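Peptidoglycan D,D-transpeptidase MrdA (Pseudomonas aeruginosa, PDB 7KIS) probably cross-links peptidoglycan during cell-wall synthesis as a penicillin-binding D,D-transpeptidase, and is captured here with a diazabicyclooctane inhibitor. Local coordinates at residues A[205-211]-A[416-420]; A[180-184]-A[198-202]; A[267-271]-A[316-320]; A[408-414]-A[460-465]. All coordinates share one frame; numbering follows the deposited sequence.

From the N terminus, contact 2 closes first, a loop with 13 residues between segments 180-184 and 198-202, which lie on the paired strands 179-182 and 201-205. Strand 201-205 runs straight into helix 206-210, where contact 1 opens a loop of 204 residues that ends at 416-420 and bridges the dimerisation domain and the transpeptidase domain. Contact 3, joining strand 268-273 to helix 317-320, is nested inside that loop. Contact 4 opens at 408-414, before contact 1 has closed, and ends on helix 459-470, so these two cross. Contacts 1, 3 and 4 touch one another: M418 meets L319 and I460, and V271 meets I460 and A463.

Contact 1 (A[205-211]-A[416-420]); sequences TGIERFY and LDMFG
The carboxylate oxygen D417 OD2 receives two bonds: Y211 OH donates to it over 2.9 Å, and the backbone N of A481 is its second donor. The phenol meets the anti lone pair of OD2, with ring and carboxylate planes 78° apart, while the other oxygen, OD1, accepts from the backbone N of L480. Next to this group the F210 ring lies across the D417 backbone. D417 CA is 3.7 Å from the ring centroid, over one face, a CH-pi contact, and F210 CZ also approaches L416 O at 3.4 Å. A second CH-pi contact involves F419, whose ring has R209 CD over its centre at 3.3 Å from the centroid. The R209 guanidinium carries on over the rim of the ring at F419 CZ, its plane 16° from the ring plane, and its NE is bonded to the carbonyl of K204. Segment 205-211 of the dimerisation domain is thereby fastened to the loop 416-420 of the transpeptidase domain by one polar bond and two aromatic faces. Three donors on a buried carboxylate are consistent with D417 being ionised, its charge probably stabilised by a phenol and two main-chain amides.

Contact 2 (A[180-184]-A[198-202]); sequences VGRIN and GTHHI
A two-stranded antiparallel sheet, strands 179-182 and 201-205 of the dimerisation domain, is joined here at the end where its strands part. G181 and I202 form the hydrogen-bonded pair. I202 N donates to G181 O over 2.9 Å, and G181 N returns a bond to I202 O over 3.1 Å. The next pair, R182 with H201, is non-hydrogen-bonded and its side chains diverge. Beyond it the backbone of H200 still reaches across, since I183 N donates to H200 O at 3.3 Å, from well above the carbonyl plane. The same oxygen accepts from H201 ND1 at 2.7 Å. These two donors come from opposite faces of the carbonyl plane. The C=O...ND1 angle is only 89°, so ND1 sits above the carbonyl plane, roughly at right angles to the C=O bond and not on a lone pair, although the oxygen stays close to the plane of the ring.

Apolar contact comes mainly from I183. Its CG1, anti to the carbonyl carbon (chi1 -63°), reaches the other segment and meets I202 CB at 3.7 Å, and CD1 runs on to the carbonyl of T199. At the other end V180 CB lies 3.3 Å from I202 O. Nearby, K204 NZ bonds to R182 O, and T199 OG1 bonds to H216.

Because H201 ND1 donates to a carbonyl oxygen, it carries a proton. H200 O, shared by the I183 amide and the H201 imidazole, extends the pairing past the last bridge and holds the ring in place.

Contact 3 (A[267-271]-A[316-320]); sequences RGAIV and NRVLR
R317, V318 and A269 bury the most surface where the short, weakly bonded helix 317-320 lies against strand 268-273. The chain of R317 runs back along the strand toward its start: CB stands 4.0 Å from A269 CB, and CD lies 3.3 Å from G268 O. Further out its guanidinium has R267 CB over one face. The two arginine heads also meet, R317 NH2 being 3.6 Å from R267 NE with their planes 50° apart. This is a gathering of cations round one acid, because R267 NH1 and R317 NE form salt bridges to the two carboxylate oxygens of E586. The R317 amino groups are further taken up by the carbonyls of D311 and R312, which fix the rotation of the head.

V318 supplies the apolar half. With CG1 anti to the backbone N (chi1 169°), both methyls face the strand: CG2 is 3.6 Å from A269 CB, and CG1 is 3.6 Å from V271 CG2. The intervening I270 turns away, as a strand requires, so A269 and V271 present one face to the helix. The segments share apolar and carbon-to-carbonyl contacts but no hydrogen bonds, and E586, bonded to both arginines, is a polar tie between them.

Strand 268-273 is an inner member of the five-stranded antiparallel sheet of the transpeptidase fold, between strands 280-286 and 579-585. On the V271 face helix 459-470 joins the packing through P459, I460 and A463, and V318 also rests on M283 of strand 280-286. On the other face of the strand I270 packs on A259 and L263 of helix 253-263.

Contact 4 (A[408-414]-A[460-465]); sequences FGFGQKV and IQLAQM
Q461 leaves helix 459-470 at chi1 -90° and continues extended (chi2 168°), a course that carries its amide to the backbone of the loop 408-414, while M465, with CG anti to the backbone N (chi1 161°), sends its sulfur toward F410. The loop begins with a Schellman motif: G409, at positive phi, ends helix 398-407 and turns the chain across helix 459-470. Q461 CG passes 3.3 Å from G409 O. The approach of NE2 to Q412 O is modelled too short, so that bond is doubtful. NE2 also donates to D423 O, and OE1 accepts from T458 N, so the buried amide is bonded at both ends.

The aromatic part is a Met-aromatic contact in which M465 SD meets the edge of the F410 ring, 3.6 Å from CZ. M465 CG lies 3.7 Å from F408 CD2, at the edge of that ring. Toward the start of the helix segment, V414 CG2 and I460 CG1 pack at 3.7 Å. M465 also touches A332 of helix 330-340, and its side chain lies about 10 Å from that of S327, the predicted acylated serine. A water donates to both F408 O and Q461 O, its oxygen lying over the centre of one face of the F410 ring.

Contact 1 (A[205-211]-A[416-420])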
# COMPACT_ATOMS: atom_id res chain seq x y z
N THR A 205 17.95 0.27 6.18
CA THR A 205 16.53 0.49 5.93
C THR A 205 15.89 -0.85 5.58
O THR A 205 16.57 -1.86 5.40
CB THR A 205 16.30 1.52 4.83
OG1 THR A 205 14.89 1.79 4.71
CG2 THR A 205 16.83 1.02 3.49
N GLY A 206 14.56 -0.83 5.49
CA GLY A 206 13.81 -2.01 5.10
C GLY A 206 13.80 -3.11 6.15
O GLY A 206 13.87 -2.87 7.36
N ILE A 207 13.72 -4.36 5.67
CA ILE A 207 13.63 -5.51 6.56
C ILE A 207 14.93 -5.71 7.34
O ILE A 207 14.90 -6.14 8.50
CB ILE A 207 13.26 -6.77 5.75
CG1 ILE A 207 11.83 -6.65 5.22
CG2 ILE A 207 13.41 -8.03 6.59
CD1 ILE A 207 10.78 -6.79 6.30
N GLU A 208 16.08 -5.41 6.73
CA GLU A 208 17.35 -5.60 7.42
C GLU A 208 17.40 -4.82 8.72
O GLU A 208 17.96 -5.29 9.72
CB GLU A 208 18.51 -5.18 6.51
CG GLU A 208 18.61 -5.97 5.21
CD GLU A 208 19.48 -7.20 5.35
OE1 GLU A 208 19.17 -8.07 6.20
OE2 GLU A 208 20.47 -7.31 4.60
N ARG A 209 16.83 -3.61 8.73
CA ARG A 209 16.83 -2.78 9.93
C ARG A 209 15.74 -3.19 10.91
O ARG A 209 16.02 -3.42 12.10
CB ARG A 209 16.67 -1.32 9.54
CG ARG A 209 17.03 -0.36 10.64
CD ARG A 209 16.26 0.92 10.47
NE ARG A 209 17.10 2.10 10.60
CZ ARG A 209 17.16 2.85 11.70
NH1 ARG A 209 16.40 2.56 12.75
NH2 ARG A 209 17.96 3.91 11.74
N PHE A 210 14.48 -3.24 10.45
CA PHE A 210 13.36 -3.53 11.34
C PHE A 210 13.60 -4.80 12.14
O PHE A 210 13.28 -4.87 13.34
CB PHE A 210 12.07 -3.66 10.53
CG PHE A 210 10.81 -3.53 11.35
CD1 PHE A 210 10.34 -4.61 12.09
CD2 PHE A 210 10.10 -2.35 11.37
CE1 PHE A 210 9.18 -4.49 12.84
CE2 PHE A 210 8.94 -2.23 12.12
CZ PHE A 210 8.48 -3.30 12.85
N TYR A 211 14.17 -5.83 11.51
CA TYR A 211 14.49 -7.08 12.17
C TYR A 211 16.00 -7.26 12.34
O TYR A 211 16.51 -8.38 12.28
CB TYR A 211 13.91 -8.26 11.39
CG TYR A 211 12.40 -8.33 11.43
CD1 TYR A 211 11.73 -8.60 12.62
CD2 TYR A 211 11.64 -8.13 10.28
CE1 TYR A 211 10.35 -8.68 12.66
CE2 TYR A 211 10.26 -8.20 10.31
CZ TYR A 211 9.62 -8.48 11.51
OH TYR A 211 8.25 -8.55 11.55
N LEU A 416 2.61 -4.10 9.76
CA LEU A 416 3.21 -4.62 10.97
C LEU A 416 4.71 -4.37 11.03
O LEU A 416 5.23 -3.99 12.09
CB LEU A 416 2.93 -6.13 11.09
CG LEU A 416 3.60 -6.85 12.26
CD1 LEU A 416 3.18 -6.23 13.59
CD2 LEU A 416 3.26 -8.33 12.24
N ASP A 417 5.43 -4.57 9.93
CA ASP A 417 6.89 -4.56 9.93
C ASP A 417 7.44 -3.79 8.73
O ASP A 417 8.18 -4.31 7.90
CB ASP A 417 7.43 -5.99 9.95
CG ASP A 417 6.72 -6.89 8.96
OD1 ASP A 417 6.13 -6.37 7.99
OD2 ASP A 417 6.76 -8.12 9.14
N MET A 418 7.09 -2.51 8.63
CA MET A 418 7.60 -1.64 7.57
C MET A 418 8.27 -0.43 8.21
O MET A 418 7.62 0.36 8.90
CB MET A 418 6.47 -1.20 6.64
CG MET A 418 6.02 -2.31 5.69
SD MET A 418 4.82 -1.76 4.46
CE MET A 418 4.41 -3.32 3.67
N PHE A 419 9.58 -0.29 7.97
CA PHE A 419 10.36 0.75 8.63
C PHE A 419 10.09 2.11 8.00
O PHE A 419 10.19 2.27 6.78
CB PHE A 419 11.85 0.45 8.57
CG PHE A 419 12.69 1.53 9.19
CD1 PHE A 419 12.67 1.73 10.56
CD2 PHE A 419 13.46 2.37 8.41
CE1 PHE A 419 13.42 2.74 11.14
CE2 PHE A 419 14.22 3.38 8.98
CZ PHE A 419 14.19 3.56 10.35
N GLY A 420 9.75 3.08 8.84
CA GLY A 420 9.59 4.44 8.38
C GLY A 420 8.32 4.69 7.60
O GLY A 420 8.31 5.53 6.69

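Contact 2 (A[180-184]-A[198-202])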
# COMPACT_ATOMS: atom_id res chain seq x y z
N VAL A 180 22.25 -3.12 4.13
CA VAL A 180 23.09 -2.90 5.30
C VAL A 180 24.30 -2.09 4.84
O VAL A 180 24.60 -1.99 3.65
CB VAL A 180 23.52 -4.22 5.97
CG1 VAL A 180 22.35 -4.87 6.68
CG2 VAL A 180 24.12 -5.17 4.95
N GLY A 181 24.98 -1.49 5.81
CA GLY A 181 26.17 -0.70 5.54
C GLY A 181 27.04 -0.66 6.78
O GLY A 181 26.70 -1.23 7.82
N ARG A 182 28.17 0.02 6.66
CA ARG A 182 29.08 0.12 7.80
C ARG A 182 28.40 0.90 8.93
O ARG A 182 27.45 1.65 8.71
CB ARG A 182 30.38 0.82 7.41
CG ARG A 182 31.08 0.25 6.18
CD ARG A 182 31.82 1.35 5.43
NE ARG A 182 30.92 2.37 4.89
CZ ARG A 182 30.68 3.54 5.47
NH1 ARG A 182 29.84 4.40 4.91
NH2 ARG A 182 31.27 3.86 6.62
N ILE A 183 28.92 0.72 10.13
CA ILE A 183 28.32 1.31 11.33
C ILE A 183 28.94 2.68 11.57
O ILE A 183 30.17 2.85 11.50
CB ILE A 183 28.50 0.39 12.54
CG1 ILE A 183 27.75 -0.93 12.30
CG2 ILE A 183 28.00 1.05 13.81
CD1 ILE A 183 28.20 -2.06 13.19
N ASN A 184 28.09 3.67 11.86
CA ASN A 184 28.48 5.07 11.87
C ASN A 184 28.95 5.50 13.26
O ASN A 184 29.17 4.67 14.15
CB ASN A 184 27.31 5.93 11.40
CG ASN A 184 27.48 6.43 9.98
OD1 ASN A 184 28.59 6.47 9.45
ND2 ASN A 184 26.38 6.82 9.35
N GLY A 198 33.02 -7.49 16.72
CA GLY A 198 33.28 -8.16 15.46
C GLY A 198 32.23 -7.95 14.40
O GLY A 198 32.42 -8.41 13.27
N THR A 199 31.12 -7.28 14.72
CA THR A 199 30.09 -6.94 13.75
C THR A 199 30.29 -5.48 13.35
O THR A 199 30.04 -4.57 14.15
CB THR A 199 28.69 -7.17 14.33
OG1 THR A 199 28.48 -8.57 14.55
CG2 THR A 199 27.62 -6.64 13.37
N HIS A 200 30.74 -5.27 12.12
CA HIS A 200 31.08 -3.94 11.63
C HIS A 200 30.03 -3.36 10.70
O HIS A 200 30.24 -2.28 10.14
CB HIS A 200 32.45 -3.99 10.94
CG HIS A 200 33.59 -4.18 11.90
ND1 HIS A 200 34.81 -4.70 11.52
CD2 HIS A 200 33.69 -3.92 13.22
CE1 HIS A 200 35.61 -4.75 12.57
NE2 HIS A 200 34.95 -4.28 13.62
N HIS A 201 28.91 -4.06 10.50
CA HIS A 201 27.84 -3.61 9.61
C HIS A 201 26.51 -3.70 10.35
O HIS A 201 26.37 -4.45 11.32
CB HIS A 201 27.78 -4.44 8.32
CG HIS A 201 29.03 -4.39 7.49
ND1 HIS A 201 30.08 -3.54 7.77
CD2 HIS A 201 29.40 -5.09 6.39
CE1 HIS A 201 31.04 -3.72 6.88
NE2 HIS A 201 30.65 -4.65 6.03
N ILE A 202 25.54 -2.90 9.89
CA ILE A 202 24.25 -2.80 10.55
C ILE A 202 23.18 -2.54 9.50
O ILE A 202 23.46 -2.01 8.42
CB ILE A 202 24.24 -1.69 11.63
CG1 ILE A 202 22.97 -1.74 12.48
CG2 ILE A 202 24.39 -0.32 10.99
CD1 ILE A 202 23.06 -2.66 13.66

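Contact 3 (A[267-271]-A[316-320])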
# COMPACT_ATOMS: atom_id res chain seq x y z
N ARG A 267 7.53 6.08 -12.97
CA ARG A 267 7.76 6.30 -11.56
C ARG A 267 6.45 6.10 -10.80
O ARG A 267 5.38 6.49 -11.28
CB ARG A 267 8.32 7.71 -11.33
CG ARG A 267 9.57 7.98 -12.15
CD ARG A 267 10.02 9.45 -12.15
NE ARG A 267 9.41 10.26 -11.10
CZ ARG A 267 9.47 11.59 -11.06
NH1 ARG A 267 8.90 12.25 -10.07
NH2 ARG A 267 10.10 12.25 -12.02
N GLY A 268 6.53 5.47 -9.64
CA GLY A 268 5.32 5.22 -8.87
C GLY A 268 5.52 4.10 -7.87
O GLY A 268 6.64 3.85 -7.42
N ALA A 269 4.42 3.43 -7.54
CA ALA A 269 4.43 2.40 -6.51
C ALA A 269 3.31 1.40 -6.76
O ALA A 269 2.23 1.77 -7.23
CB ALA A 269 4.30 3.01 -5.11
N ILE A 270 3.58 0.13 -6.44
CA ILE A 270 2.61 -0.95 -6.57
C ILE A 270 2.70 -1.82 -5.32
O ILE A 270 3.80 -2.23 -4.92
CB ILE A 270 2.84 -1.80 -7.83
CG1 ILE A 270 2.63 -0.97 -9.09
CG2 ILE A 270 1.93 -3.02 -7.84
CD1 ILE A 270 2.99 -1.70 -10.36
N VAL A 271 1.56 -2.11 -4.71
CA VAL A 271 1.49 -2.92 -3.49
C VAL A 271 0.40 -3.97 -3.68
O VAL A 271 -0.76 -3.62 -3.93
CB VAL A 271 1.21 -2.07 -2.24
CG1 VAL A 271 1.10 -2.96 -1.02
CG2 VAL A 271 2.30 -1.03 -2.05
N ASN A 316 11.21 5.98 -1.13
CA ASN A 316 10.33 4.84 -0.93
C ASN A 316 8.90 5.35 -1.04
O ASN A 316 8.28 5.75 -0.05
CB ASN A 316 10.60 4.17 0.41
CG ASN A 316 10.04 2.76 0.49
OD1 ASN A 316 8.99 2.46 -0.08
ND2 ASN A 316 10.75 1.88 1.19
N ARG A 317 8.37 5.34 -2.26
CA ARG A 317 7.05 5.90 -2.52
C ARG A 317 5.93 5.12 -1.84
O ARG A 317 4.85 5.68 -1.61
CB ARG A 317 6.80 5.97 -4.03
CG ARG A 317 7.96 6.57 -4.80
CD ARG A 317 7.61 6.76 -6.27
NE ARG A 317 8.16 8.00 -6.81
CZ ARG A 317 9.44 8.18 -7.14
NH1 ARG A 317 10.30 7.18 -6.99
NH2 ARG A 317 9.84 9.34 -7.62
N VAL A 318 6.16 3.85 -1.51
CA VAL A 318 5.14 3.06 -0.83
C VAL A 318 4.95 3.55 0.60
O VAL A 318 3.82 3.66 1.09
CB VAL A 318 5.50 1.56 -0.87
CG1 VAL A 318 4.60 0.77 0.06
CG2 VAL A 318 5.40 1.03 -2.29
N LEU A 319 6.05 3.89 1.28
CA LEU A 319 6.02 4.18 2.70
C LEU A 319 5.98 5.67 3.01
O LEU A 319 5.25 6.09 3.91
CB LEU A 319 7.23 3.55 3.39
CG LEU A 319 7.35 2.04 3.22
CD1 LEU A 319 8.42 1.48 4.15
CD2 LEU A 319 6.01 1.38 3.47
N ARG A 320 6.76 6.48 2.29
CA ARG A 320 6.83 7.91 2.54
C ARG A 320 6.28 8.73 1.38
O ARG A 320 6.42 9.96 1.38
CB ARG A 320 8.28 8.31 2.83
CG ARG A 320 8.89 7.53 3.98
CD ARG A 320 10.39 7.78 4.10
NE ARG A 320 11.01 6.87 5.06
CZ ARG A 320 11.50 5.67 4.74
NH1 ARG A 320 11.45 5.25 3.48
NH2 ARG A 320 12.05 4.91 5.67

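Contact 4 (A[408-414]-A[460-465])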
# COMPACT_ATOMS: atom_id res chain seq x y z
N PHE A 408 -10.50 2.37 8.85
CA PHE A 408 -10.00 1.75 7.63
C PHE A 408 -8.49 1.84 7.50
O PHE A 408 -7.92 1.30 6.55
CB PHE A 408 -10.66 2.39 6.40
CG PHE A 408 -11.80 1.60 5.84
CD1 PHE A 408 -13.01 1.53 6.52
CD2 PHE A 408 -11.68 0.92 4.64
CE1 PHE A 408 -14.07 0.80 6.01
CE2 PHE A 408 -12.73 0.19 4.12
CZ PHE A 408 -13.93 0.13 4.81
N GLY A 409 -7.82 2.52 8.43
CA GLY A 409 -6.37 2.61 8.44
C GLY A 409 -5.79 3.91 7.94
O GLY A 409 -4.56 4.00 7.81
N PHE A 410 -6.61 4.91 7.66
CA PHE A 410 -6.12 6.22 7.24
C PHE A 410 -5.83 7.09 8.46
O PHE A 410 -6.64 7.15 9.39
CB PHE A 410 -7.14 6.90 6.32
CG PHE A 410 -7.39 6.16 5.04
CD1 PHE A 410 -6.40 6.07 4.07
CD2 PHE A 410 -8.61 5.55 4.80
CE1 PHE A 410 -6.62 5.39 2.89
CE2 PHE A 410 -8.84 4.86 3.62
CZ PHE A 410 -7.84 4.78 2.67
N GLY A 411 -4.68 7.76 8.44
CA GLY A 411 -4.26 8.57 9.57
C GLY A 411 -2.93 8.16 10.16
O GLY A 411 -1.99 8.97 10.17
N GLN A 412 -2.83 6.95 10.69
CA GLN A 412 -1.58 6.36 11.13
C GLN A 412 -1.21 5.18 10.24
O GLN A 412 -1.93 4.84 9.29
CB GLN A 412 -1.64 5.95 12.61
CG GLN A 412 -2.81 5.09 13.00
CD GLN A 412 -2.88 4.90 14.50
OE1 GLN A 412 -2.32 5.69 15.26
NE2 GLN A 412 -3.57 3.85 14.94
N LYS A 413 -0.08 4.55 10.55
CA LYS A 413 0.46 3.48 9.72
C LYS A 413 -0.33 2.19 9.93
O LYS A 413 -0.94 1.97 10.97
CB LYS A 413 1.93 3.23 10.07
CG LYS A 413 2.11 2.77 11.51
CD LYS A 413 3.25 3.47 12.22
CE LYS A 413 4.60 2.92 11.81
NZ LYS A 413 5.69 3.49 12.64
N VAL A 414 -0.30 1.33 8.91
CA VAL A 414 -1.13 0.14 8.87
C VAL A 414 -0.30 -1.13 9.04
O VAL A 414 -0.71 -2.05 9.74
CB VAL A 414 -1.96 0.08 7.57
CG1 VAL A 414 -3.14 1.02 7.65
CG2 VAL A 414 -1.09 0.41 6.36
N ILE A 460 0.36 2.00 0.72
CA ILE A 460 0.07 0.81 1.52
C ILE A 460 -1.23 1.00 2.29
O ILE A 460 -2.01 0.06 2.45
CB ILE A 460 1.25 0.49 2.45
CG1 ILE A 460 0.89 -0.62 3.44
CG2 ILE A 460 1.72 1.74 3.18
CD1 ILE A 460 0.66 -1.96 2.79
N GLN A 461 -1.48 2.22 2.79
CA GLN A 461 -2.78 2.52 3.39
C GLN A 461 -3.91 2.29 2.39
O GLN A 461 -5.00 1.85 2.77
CB GLN A 461 -2.80 3.97 3.89
CG GLN A 461 -2.33 4.14 5.32
CD GLN A 461 -2.10 5.59 5.68
OE1 GLN A 461 -2.10 6.46 4.81
NE2 GLN A 461 -1.90 5.86 6.96
N LEU A 462 -3.66 2.58 1.11
CA LEU A 462 -4.66 2.31 0.08
C LEU A 462 -4.84 0.81 -0.13
O LEU A 462 -5.97 0.31 -0.20
CB LEU A 462 -4.25 2.98 -1.23
CG LEU A 462 -4.65 4.44 -1.47
CD1 LEU A 462 -3.60 5.39 -0.93
CD2 LEU A 462 -4.88 4.68 -2.95
N ALA A 463 -3.73 0.08 -0.25
CA ALA A 463 -3.81 -1.36 -0.50
C ALA A 463 -4.45 -2.09 0.67
O ALA A 463 -5.18 -3.07 0.47
CB ALA A 463 -2.41 -1.92 -0.77
N GLN A 464 -4.21 -1.64 1.90
CA GLN A 464 -4.85 -2.25 3.05
C GLN A 464 -6.35 -1.99 3.05
O GLN A 464 -7.14 -2.86 3.43
CB GLN A 464 -4.21 -1.75 4.35
CG GLN A 464 -4.88 -2.24 5.62
CD GLN A 464 -5.13 -3.74 5.62
OE1 GLN A 464 -4.31 -4.52 5.14
NE2 GLN A 464 -6.27 -4.15 6.17
N MET A 465 -6.76 -0.79 2.62
CA MET A 465 -8.18 -0.52 2.45
C MET A 465 -8.79 -1.43 1.39
O MET A 465 -9.92 -1.90 1.54
CB MET A 465 -8.39 0.95 2.08
CG MET A 465 -9.74 1.25 1.45
SD MET A 465 -9.72 2.71 0.40
CE MET A 465 -11.18 2.42 -0.59
O HOH W 1 -5.68 1.86 5.23